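Local coordinates for acyl-[acyl-carrier-protein]--UDP-N-acetylglucosamine O-acyltransferase (Helicobacter pylori, PDB 1J2Z), which catalyses transfer of a (3R)-hydroxyacyl group from acyl carrier protein to UDP-N-acetylglucosamine, the first step in making lipid A, at residues T45-T50 / L64-Q69; L71-E76 / P96-G101; S78-G83 / K103-G108. One frame throughout, in Å; residues are numbered along the deposited sequence.

Overall arrangement
The three contacts illustrate how successive coils of a left-handed parallel beta-helix stack, and how loops leave it. Contact 1 joins strand 45-46 to strand 63-64 within one sheet of the prism. Contact 3 pairs strands 79-82 and 104-107 in the adjoining sheet, where 49-52 also neighbours 79-82. Contact 2 lies outside the stack, between the two loops that lead from the first sheet to the second. Contact 1 closes before the others open, whereas contacts 2 and 3 interleave along the chain. The centre of contact 1 lies about 12 Å from that of contact 2 and about 10 Å from that of contact 3, so regular coil and substrate-binding loop meet in one region of the trimer's subunit.

Contact 1 of 3, residues T45-T50 / L64-Q69; sequences TLQGHT and LGTQPQ. With SOG (octyl 1-thio-beta-D-glucopyranoside), chain B; SO4 (sulfate ion), chain C.
The carbonyl oxygen of Leu64 accepts two contacts from the preceding coil: Gln47 N donates to Leu64 O at 2.8 Å, in a bond of 168° at the hydrogen, and the CA-H of Leu46 makes a softer approach to the same oxygen. Leu64 N returns a bond to Thr45 O at 2.9 Å. Residues on both flanks of Leu46 thus hold Leu64 in a single parallel bridge. On the inner face of the sheet the two leucine side chains lie side by side, Leu46 CD2 resting 3.7 Å from Leu64 CB, and Leu64 packs further on Leu80, Ile82 and Ile94.

One residue on, the backbones draw closer still: Gly65 CA lies 3.2 Å from Gln47 O in a CA-H...O contact, for which the absence of a CB leaves room. Only beyond it do they diverge. Gln47 O also receives the Thr50 hydroxyl, OG1 standing 2.6 Å away; with OG1 anti to the carbonyl carbon (chi1 -50°), the threonine spans the corner between strands 45-46 and 49-52. Farther on, Gln67 N donates at 2.7 Å to O4 of a sulfate, probably from the crystallisation liquor, and Gln67 NE2 donates to its O3. Thr66 OG1 bonds instead to Glu90 of the second subunit. Gln69 OE1, bonded to Asn133 of that subunit, lies 2.7 Å from O4 of the octyl thioglucoside.

The single parallel bridge between successive coils, followed by a turn into the next short strand, fits the left-handed parallel beta-helix of this family; after Leu64 a loop departs, carrying Gln69 to the substrate site.

Contact 2 of 3, residues L71-E76 / P96-G101; sequences LKYKGE and PGTEGG
Lys72 reaches across to the second loop, bringing NZ to 3.9 Å from Gly100 CA. All four of its side-chain torsions are near 180°, which gives the chain its reach, and the glycine at the far end allows a close approach to the main chain. This lysine belongs to the substrate-binding group 69-72, so the contact begins at a residue with a direct part in the site.

Tyr73 follows, and its ring meets Thr98 obliquely: ring atom CD1 is 3.9 Å from Thr98 CG2. The hydroxyl is held within the segment, donating to Glu76 O at 2.7 Å, somewhat out of the carbonyl plane, while Gly75 N sits above one face of the ring, offset toward the rim. The Tyr73-Glu76 bond closes the turn on itself.

Glu76 then projects at the turn formed by Thr98 to Gly101, where Gly101 N bonds to Thr98 O at 3.1 Å. One carboxylate oxygen, Glu76 OE1, accepts Glu99 N at 2.7 Å, although OE1 is placed too close to Thr98 in the model and its exact position is doubtful. The other, OE2, lies 3.4 Å from Glu99 CB. The side chains of Glu76 and Glu99 cross at about a right angle, the carboxylate planes turned 68° against each other, and the 4.3 Å from Glu76 OE2 to Glu99 OE1 would be expected to cost some repulsion.

Thr98 turns its hydroxyl to Asp122 and touches His121, a substrate-binding residue by similarity. Segment 71-76 belongs to the loop linking strands 63-64 and 79-82, its Tyr73 folded back on Gln67 and Pro68, and faces the loop between strands 93-94 and 104-107.

Contact 3 of 3, residues S78-G83 / K103-G108; sequences SELIIG and KKTLIG
Ile81 and Leu106 make the closest apolar side-chain contact of this pairing, on the outer, partly exposed face that they share with Glu79 and Lys104. A chi2 of 69° places the leucine CD1 3.6 Å from Ile81 CB, the two side chains crossing obliquely. Beside them the backbones are joined closely: Ile81 N donates to Thr105 O at 2.9 Å in an almost straight bond of 173°, and Ile107 N donates to Ile81 O, likewise at 2.9 Å. On the opposite, buried face of the sheet, Leu80 lies beside Thr105, with Leu80 CD2 4.2 Å from Thr105 CG2. Ile82 and Ile107 continue that layer, and Ile94 and Leu64 meet it from other strands. The Thr105 hydroxyl is taken up there by Asn95 O.

Strands 79-82 and 104-107 run 4.7 Å apart and within 5° of parallel, residue matching residue from Glu79-Lys104 to Ile82-Ile107. This is one flat side of the left-handed beta-helix of the hexapeptide-repeat acyltransferases, toward whose interior the face of Leu80, Ile82, Thr105 and Ile107 is turned.

Toward both ends the grip slackens. At the far end Gly83 N makes a weak bond to Ile107 O. At the start Glu79 N reaches Lys103 O at 3.2 Å, with the donor tilted well out of the carbonyl plane, and the charged ends do not meet: Lys104 bends away, NZ bonding to Ile102 O. One water donates to Lys103 O at 2.7 Å and to Glu79 OE2 at 2.6 Å, linking the glutamate to the neighbouring backbone.

Contact 1 of 3, residues T45-T50 / L64-Q69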
loop_
_atom_site.group_PDB
_atom_site.type_symbol
_atom_site.label_atom_id
_atom_site.label_comp_id
_atom_site.label_asym_id
_atom_site.label_seq_id
_atom_site.Cartn_x
_atom_site.Cartn_y
_atom_site.Cartn_z
ATOM N N THR A 45 2.248 6.744 -17.831
ATOM C CA THR A 45 2.332 5.669 -18.810
ATOM C C THR A 45 0.932 5.245 -19.239
ATOM O O THR A 45 0.126 4.821 -18.416
ATOM C CB THR A 45 3.054 4.431 -18.249
ATOM O OG1 THR A 45 4.418 4.759 -17.960
ATOM C CG2 THR A 45 3.014 3.288 -19.259
ATOM N N LEU A 46 0.651 5.367 -20.533
ATOM C CA LEU A 46 -0.644 4.982 -21.076
ATOM C C LEU A 46 -0.413 3.935 -22.164
ATOM O O LEU A 46 0.203 4.223 -23.188
ATOM C CB LEU A 46 -1.349 6.211 -21.662
ATOM C CG LEU A 46 -1.529 7.402 -20.715
ATOM C CD1 LEU A 46 -2.225 8.549 -21.441
ATOM C CD2 LEU A 46 -2.348 6.971 -19.510
ATOM N N GLN A 47 -0.899 2.720 -21.930
ATOM C CA GLN A 47 -0.745 1.620 -22.877
ATOM C C GLN A 47 -2.110 1.022 -23.232
ATOM O O GLN A 47 -3.143 1.453 -22.724
ATOM C CB GLN A 47 0.126 0.515 -22.265
ATOM C CG GLN A 47 1.512 0.948 -21.785
ATOM C CD GLN A 47 2.483 1.217 -22.925
ATOM O OE1 GLN A 47 2.480 2.290 -23.525
ATOM N NE2 GLN A 47 3.316 0.231 -23.232
ATOM N N GLY A 48 -2.102 0.012 -24.095
ATOM C CA GLY A 48 -3.341 -0.641 -24.484
ATOM C C GLY A 48 -4.349 0.257 -25.178
ATOM O O GLY A 48 -4.034 1.380 -25.575
ATOM N N HIS A 49 -5.570 -0.249 -25.316
ATOM C CA HIS A 49 -6.656 0.472 -25.971
ATOM C C HIS A 49 -7.343 1.294 -24.900
ATOM O O HIS A 49 -8.381 0.906 -24.360
ATOM C CB HIS A 49 -7.616 -0.541 -26.599
ATOM C CG HIS A 49 -6.910 -1.635 -27.335
ATOM N ND1 HIS A 49 -6.187 -1.409 -28.486
ATOM C CD2 HIS A 49 -6.749 -2.947 -27.043
ATOM C CE1 HIS A 49 -5.607 -2.532 -28.869
ATOM N NE2 HIS A 49 -5.932 -3.481 -28.009
ATOM N N THR A 50 -6.742 2.441 -24.610
ATOM C CA THR A 50 -7.210 3.326 -23.562
ATOM C C THR A 50 -7.715 4.682 -24.042
ATOM O O THR A 50 -7.055 5.367 -24.827
ATOM C CB THR A 50 -6.071 3.560 -22.555
ATOM O OG1 THR A 50 -5.526 2.293 -22.157
ATOM C CG2 THR A 50 -6.575 4.306 -21.332
ATOM N N LEU A 64 -1.667 3.360 -16.721
ATOM C CA LEU A 64 -2.999 3.003 -17.193
ATOM C C LEU A 64 -2.948 2.226 -18.497
ATOM O O LEU A 64 -2.262 2.615 -19.442
ATOM C CB LEU A 64 -3.845 4.259 -17.414
ATOM C CG LEU A 64 -3.951 5.330 -16.327
ATOM C CD1 LEU A 64 -5.016 6.327 -16.749
ATOM C CD2 LEU A 64 -4.308 4.717 -14.986
ATOM N N GLY A 65 -3.664 1.113 -18.543
ATOM C CA GLY A 65 -3.703 0.351 -19.769
ATOM C C GLY A 65 -2.812 -0.859 -19.905
ATOM O O GLY A 65 -2.931 -1.560 -20.900
ATOM N N THR A 66 -1.911 -1.110 -18.956
ATOM C CA THR A 66 -1.070 -2.296 -19.069
ATOM C C THR A 66 -1.989 -3.493 -18.866
ATOM O O THR A 66 -3.073 -3.357 -18.298
ATOM C CB THR A 66 0.066 -2.330 -18.011
ATOM O OG1 THR A 66 -0.485 -2.152 -16.702
ATOM C CG2 THR A 66 1.091 -1.242 -18.294
ATOM N N GLN A 67 -1.559 -4.661 -19.325
ATOM C CA GLN A 67 -2.375 -5.868 -19.224
ATOM C C GLN A 67 -2.789 -6.262 -17.812
ATOM O O GLN A 67 -2.057 -6.040 -16.845
ATOM C CB GLN A 67 -1.656 -7.042 -19.894
ATOM C CG GLN A 67 -0.228 -7.250 -19.433
ATOM C CD GLN A 67 0.500 -8.303 -20.252
ATOM O OE1 GLN A 67 0.219 -9.497 -20.144
ATOM N NE2 GLN A 67 1.434 -7.862 -21.085
ATOM N N PRO A 68 -3.988 -6.847 -17.673
ATOM C CA PRO A 68 -4.436 -7.255 -16.341
ATOM C C PRO A 68 -3.456 -8.240 -15.707
ATOM O O PRO A 68 -2.709 -8.926 -16.409
ATOM C CB PRO A 68 -5.819 -7.866 -16.602
ATOM C CG PRO A 68 -5.793 -8.228 -18.056
ATOM C CD PRO A 68 -5.030 -7.099 -18.682
ATOM N N GLN A 69 -3.448 -8.285 -14.379
ATOM C CA GLN A 69 -2.556 -9.179 -13.654
ATOM C C GLN A 69 -3.099 -10.602 -13.694
ATOM O O GLN A 69 -2.344 -11.569 -13.614
ATOM C CB GLN A 69 -2.404 -8.697 -12.210
ATOM C CG GLN A 69 -1.874 -7.271 -12.127
ATOM C CD GLN A 69 -1.554 -6.836 -10.713
ATOM O OE1 GLN A 69 -2.443 -6.694 -9.872
ATOM N NE2 GLN A 69 -0.277 -6.621 -10.445
HETATM C C1 SOG B . -7.595 -10.465 -8.880
HETATM C C2 SOG B . -7.482 -10.249 -10.409
HETATM C C3 SOG B . -6.180 -9.497 -10.725
HETATM C C4 SOG B . -6.221 -8.151 -9.994
HETATM C C5 SOG B . -6.340 -8.406 -8.470
HETATM C C6 SOG B . -6.408 -7.091 -7.705
HETATM C "C1'" SOG B . -8.701 -12.041 -7.446
HETATM C "C2'" SOG B . -9.705 -11.600 -6.398
HETATM C "C3'" SOG B . -10.211 -12.782 -5.593
HETATM C "C4'" SOG B . -11.221 -12.347 -4.541
HETATM C "C5'" SOG B . -11.726 -13.538 -3.738
HETATM C "C6'" SOG B . -12.624 -13.087 -2.605
HETATM C "C7'" SOG B . -13.132 -14.259 -1.798
HETATM C "C8'" SOG B . -14.021 -13.778 -0.676
HETATM S S1 SOG B . -8.816 -11.149 -8.562
HETATM O O2 SOG B . -7.492 -11.502 -11.082
HETATM O O3 SOG B . -6.073 -9.284 -12.118
HETATM O O4 SOG B . -5.041 -7.418 -10.270
HETATM O O5 SOG B . -7.549 -9.174 -8.208
HETATM O O6 SOG B . -5.102 -6.605 -7.464
HETATM S S SO4 C . 1.342 -4.310 -21.999
HETATM O O1 SO4 C . 1.818 -2.934 -22.140
HETATM O O2 SO4 C . 0.303 -4.567 -22.984
HETATM O O3 SO4 C . 2.435 -5.249 -22.204
HETATM O O4 SO4 C . 0.798 -4.528 -20.660
#

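Contact 2 of 3, residues L71-E76 / P96-G101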
loop_
_atom_site.group_PDB
_atom_site.type_symbol
_atom_site.label_atom_id
_atom_site.label_comp_id
_atom_site.label_asym_id
_atom_site.label_seq_id
_atom_site.Cartn_x
_atom_site.Cartn_y
_atom_site.Cartn_z
ATOM N N LEU A 71 -4.261 -14.231 -14.406
ATOM C CA LEU A 71 -3.585 -15.263 -15.186
ATOM C C LEU A 71 -4.421 -15.727 -16.372
ATOM O O LEU A 71 -3.881 -16.087 -17.418
ATOM C CB LEU A 71 -3.255 -16.466 -14.296
ATOM C CG LEU A 71 -2.553 -17.651 -14.971
ATOM C CD1 LEU A 71 -1.201 -17.208 -15.517
ATOM C CD2 LEU A 71 -2.380 -18.787 -13.967
ATOM N N LYS A 72 -5.741 -15.723 -16.202
ATOM C CA LYS A 72 -6.655 -16.151 -17.256
ATOM C C LYS A 72 -6.499 -15.319 -18.527
ATOM O O LYS A 72 -6.826 -15.778 -19.621
ATOM C CB LYS A 72 -8.105 -16.070 -16.761
ATOM C CG LYS A 72 -9.140 -16.499 -17.798
ATOM C CD LYS A 72 -10.564 -16.408 -17.260
ATOM C CE LYS A 72 -11.576 -16.840 -18.317
ATOM N NZ LYS A 72 -12.982 -16.778 -17.827
ATOM N N TYR A 73 -5.998 -14.096 -18.380
ATOM C CA TYR A 73 -5.807 -13.214 -19.527
ATOM C C TYR A 73 -4.862 -13.843 -20.543
ATOM O O TYR A 73 -3.852 -14.444 -20.174
ATOM C CB TYR A 73 -5.238 -11.869 -19.077
ATOM C CG TYR A 73 -5.104 -10.874 -20.205
ATOM C CD1 TYR A 73 -6.234 -10.330 -20.817
ATOM C CD2 TYR A 73 -3.850 -10.482 -20.670
ATOM C CE1 TYR A 73 -6.119 -9.418 -21.866
ATOM C CE2 TYR A 73 -3.724 -9.572 -21.720
ATOM C CZ TYR A 73 -4.863 -9.045 -22.310
ATOM O OH TYR A 73 -4.747 -8.153 -23.349
ATOM N N LYS A 74 -5.186 -13.695 -21.824
ATOM C CA LYS A 74 -4.360 -14.257 -22.887
ATOM C C LYS A 74 -4.228 -13.295 -24.068
ATOM O O LYS A 74 -4.735 -13.565 -25.157
ATOM C CB LYS A 74 -4.955 -15.588 -23.362
ATOM C CG LYS A 74 -4.117 -16.313 -24.406
ATOM C CD LYS A 74 -4.795 -17.595 -24.869
ATOM C CE LYS A 74 -3.951 -18.329 -25.900
ATOM N NZ LYS A 74 -4.613 -19.579 -26.365
ATOM N N GLY A 75 -3.543 -12.176 -23.844
ATOM C CA GLY A 75 -3.355 -11.194 -24.899
ATOM C C GLY A 75 -4.657 -10.831 -25.585
ATOM O O GLY A 75 -4.686 -10.527 -26.778
ATOM N N GLU A 76 -5.741 -10.857 -24.817
ATOM C CA GLU A 76 -7.064 -10.546 -25.335
ATOM C C GLU A 76 -7.180 -9.099 -25.800
ATOM O O GLU A 76 -6.341 -8.253 -25.485
ATOM C CB GLU A 76 -8.115 -10.816 -24.259
ATOM C CG GLU A 76 -7.832 -12.055 -23.433
ATOM C CD GLU A 76 -8.805 -12.211 -22.295
ATOM O OE1 GLU A 76 -9.081 -11.202 -21.621
ATOM O OE2 GLU A 76 -9.289 -13.339 -22.063
ATOM N N PRO A 96 -7.205 -2.817 -18.272
ATOM C CA PRO A 96 -8.389 -2.930 -19.127
ATOM C C PRO A 96 -9.078 -4.255 -18.805
ATOM O O PRO A 96 -8.571 -5.038 -17.994
ATOM C CB PRO A 96 -7.805 -2.883 -20.540
ATOM C CG PRO A 96 -6.456 -3.507 -20.363
ATOM C CD PRO A 96 -5.970 -2.897 -19.074
ATOM N N GLY A 97 -10.222 -4.506 -19.434
ATOM C CA GLY A 97 -10.966 -5.725 -19.157
ATOM C C GLY A 97 -10.425 -6.997 -19.775
ATOM O O GLY A 97 -9.301 -7.022 -20.262
ATOM N N THR A 98 -11.232 -8.058 -19.731
ATOM C CA THR A 98 -10.869 -9.359 -20.289
ATOM C C THR A 98 -12.054 -9.945 -21.055
ATOM O O THR A 98 -13.196 -9.493 -20.911
ATOM C CB THR A 98 -10.490 -10.383 -19.190
ATOM O OG1 THR A 98 -11.606 -10.576 -18.317
ATOM C CG2 THR A 98 -9.292 -9.905 -18.386
ATOM N N GLU A 99 -11.779 -10.963 -21.861
ATOM C CA GLU A 99 -12.819 -11.612 -22.645
ATOM C C GLU A 99 -13.815 -12.327 -21.736
ATOM O O GLU A 99 -15.006 -12.392 -22.038
ATOM C CB GLU A 99 -12.194 -12.607 -23.624
ATOM C CG GLU A 99 -13.210 -13.366 -24.458
ATOM C CD GLU A 99 -12.559 -14.263 -25.492
ATOM O OE1 GLU A 99 -11.743 -15.130 -25.104
ATOM O OE2 GLU A 99 -12.866 -14.102 -26.694
ATOM N N GLY A 100 -13.322 -12.856 -20.622
ATOM C CA GLY A 100 -14.187 -13.555 -19.688
ATOM C C GLY A 100 -15.053 -12.605 -18.887
ATOM O O GLY A 100 -16.074 -13.010 -18.326
ATOM N N GLY A 101 -14.643 -11.340 -18.832
ATOM C CA GLY A 101 -15.396 -10.338 -18.099
ATOM C C GLY A 101 -16.317 -9.566 -19.027
ATOM O O GLY A 101 -17.200 -10.149 -19.649
#

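Contact 3 of 3, residues S78-G83 / K103-G108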
loop_
_atom_site.group_PDB
_atom_site.type_symbol
_atom_site.label_atom_id
_atom_site.label_comp_id
_atom_site.label_asym_id
_atom_site.label_seq_id
_atom_site.Cartn_x
_atom_site.Cartn_y
_atom_site.Cartn_z
ATOM N N SER A 78 -9.025 -5.991 -25.237
ATOM C CA SER A 78 -9.884 -5.301 -24.275
ATOM C C SER A 78 -9.577 -3.812 -24.210
ATOM O O SER A 78 -8.582 -3.357 -24.765
ATOM C CB SER A 78 -9.731 -5.922 -22.885
ATOM O OG SER A 78 -10.381 -7.182 -22.819
ATOM N N GLU A 79 -10.421 -3.058 -23.511
ATOM C CA GLU A 79 -10.238 -1.617 -23.416
ATOM C C GLU A 79 -10.305 -1.061 -22.005
ATOM O O GLU A 79 -10.789 -1.713 -21.079
ATOM C CB GLU A 79 -11.312 -0.898 -24.236
ATOM C CG GLU A 79 -11.594 -1.479 -25.609
ATOM C CD GLU A 79 -12.790 -0.812 -26.266
ATOM O OE1 GLU A 79 -12.641 0.311 -26.790
ATOM O OE2 GLU A 79 -13.887 -1.401 -26.237
ATOM N N LEU A 80 -9.825 0.170 -21.865
ATOM C CA LEU A 80 -9.868 0.899 -20.602
ATOM C C LEU A 80 -10.490 2.219 -21.037
ATOM O O LEU A 80 -9.931 2.919 -21.882
ATOM C CB LEU A 80 -8.462 1.150 -20.052
ATOM C CG LEU A 80 -8.346 1.435 -18.547
ATOM C CD1 LEU A 80 -7.023 2.140 -18.262
ATOM C CD2 LEU A 80 -9.503 2.285 -18.062
ATOM N N ILE A 81 -11.647 2.552 -20.481
ATOM C CA ILE A 81 -12.333 3.782 -20.856
ATOM C C ILE A 81 -12.538 4.684 -19.641
ATOM O O ILE A 81 -13.214 4.311 -18.684
ATOM C CB ILE A 81 -13.695 3.454 -21.512
ATOM C CG1 ILE A 81 -13.471 2.504 -22.695
ATOM C CG2 ILE A 81 -14.384 4.738 -21.976
ATOM C CD1 ILE A 81 -14.733 1.863 -23.232
ATOM N N ILE A 82 -11.943 5.873 -19.692
ATOM C CA ILE A 82 -12.030 6.834 -18.595
ATOM C C ILE A 82 -12.821 8.065 -19.027
ATOM O O ILE A 82 -12.629 8.587 -20.130
ATOM C CB ILE A 82 -10.610 7.248 -18.127
ATOM C CG1 ILE A 82 -9.893 6.023 -17.545
ATOM C CG2 ILE A 82 -10.690 8.345 -17.077
ATOM C CD1 ILE A 82 -8.401 6.224 -17.303
ATOM N N GLY A 83 -13.700 8.522 -18.140
ATOM C CA GLY A 83 -14.544 9.666 -18.428
ATOM C C GLY A 83 -13.910 11.040 -18.330
ATOM O O GLY A 83 -12.689 11.196 -18.411
ATOM N N LYS A 103 -14.891 -7.308 -21.278
ATOM C CA LYS A 103 -13.948 -6.808 -22.277
ATOM C C LYS A 103 -13.545 -5.355 -22.067
ATOM O O LYS A 103 -13.068 -4.702 -22.994
ATOM C CB LYS A 103 -14.528 -6.977 -23.687
ATOM C CG LYS A 103 -14.876 -8.425 -24.045
ATOM C CD LYS A 103 -15.427 -8.557 -25.467
ATOM C CE LYS A 103 -14.382 -8.194 -26.514
ATOM N NZ LYS A 103 -14.906 -8.298 -27.909
ATOM N N LYS A 104 -13.724 -4.847 -20.851
ATOM C CA LYS A 104 -13.356 -3.464 -20.577
ATOM C C LYS A 104 -13.406 -3.100 -19.097
ATOM O O LYS A 104 -14.026 -3.788 -18.286
ATOM C CB LYS A 104 -14.292 -2.518 -21.341
ATOM C CG LYS A 104 -15.715 -2.501 -20.785
ATOM C CD LYS A 104 -16.653 -1.605 -21.585
ATOM C CE LYS A 104 -17.146 -2.286 -22.849
ATOM N NZ LYS A 104 -18.007 -3.470 -22.533
ATOM N N THR A 105 -12.719 -2.014 -18.768
ATOM C CA THR A 105 -12.708 -1.455 -17.427
ATOM C C THR A 105 -13.248 -0.062 -17.709
ATOM O O THR A 105 -12.742 0.634 -18.592
ATOM C CB THR A 105 -11.291 -1.375 -16.849
ATOM O OG1 THR A 105 -10.829 -2.701 -16.562
ATOM C CG2 THR A 105 -11.284 -0.534 -15.575
ATOM N N LEU A 106 -14.281 0.336 -16.977
ATOM C CA LEU A 106 -14.922 1.618 -17.223
ATOM C C LEU A 106 -14.948 2.543 -16.014
ATOM O O LEU A 106 -15.233 2.117 -14.900
ATOM C CB LEU A 106 -16.353 1.359 -17.711
ATOM C CG LEU A 106 -17.224 2.508 -18.219
ATOM C CD1 LEU A 106 -16.671 3.032 -19.543
ATOM C CD2 LEU A 106 -18.652 2.003 -18.410
ATOM N N ILE A 107 -14.647 3.815 -16.247
ATOM C CA ILE A 107 -14.656 4.812 -15.191
ATOM C C ILE A 107 -15.415 6.020 -15.728
ATOM O O ILE A 107 -15.164 6.473 -16.847
ATOM C CB ILE A 107 -13.218 5.215 -14.786
ATOM C CG1 ILE A 107 -12.515 4.011 -14.141
ATOM C CG2 ILE A 107 -13.255 6.395 -13.810
ATOM C CD1 ILE A 107 -11.067 4.263 -13.770
ATOM N N GLY A 108 -16.353 6.517 -14.931
ATOM C CA GLY A 108 -17.168 7.650 -15.329
ATOM C C GLY A 108 -16.535 9.023 -15.209
ATOM O O GLY A 108 -15.360 9.205 -15.539
HETATM O O HOH W 1 -14.218 -3.723 -25.199
#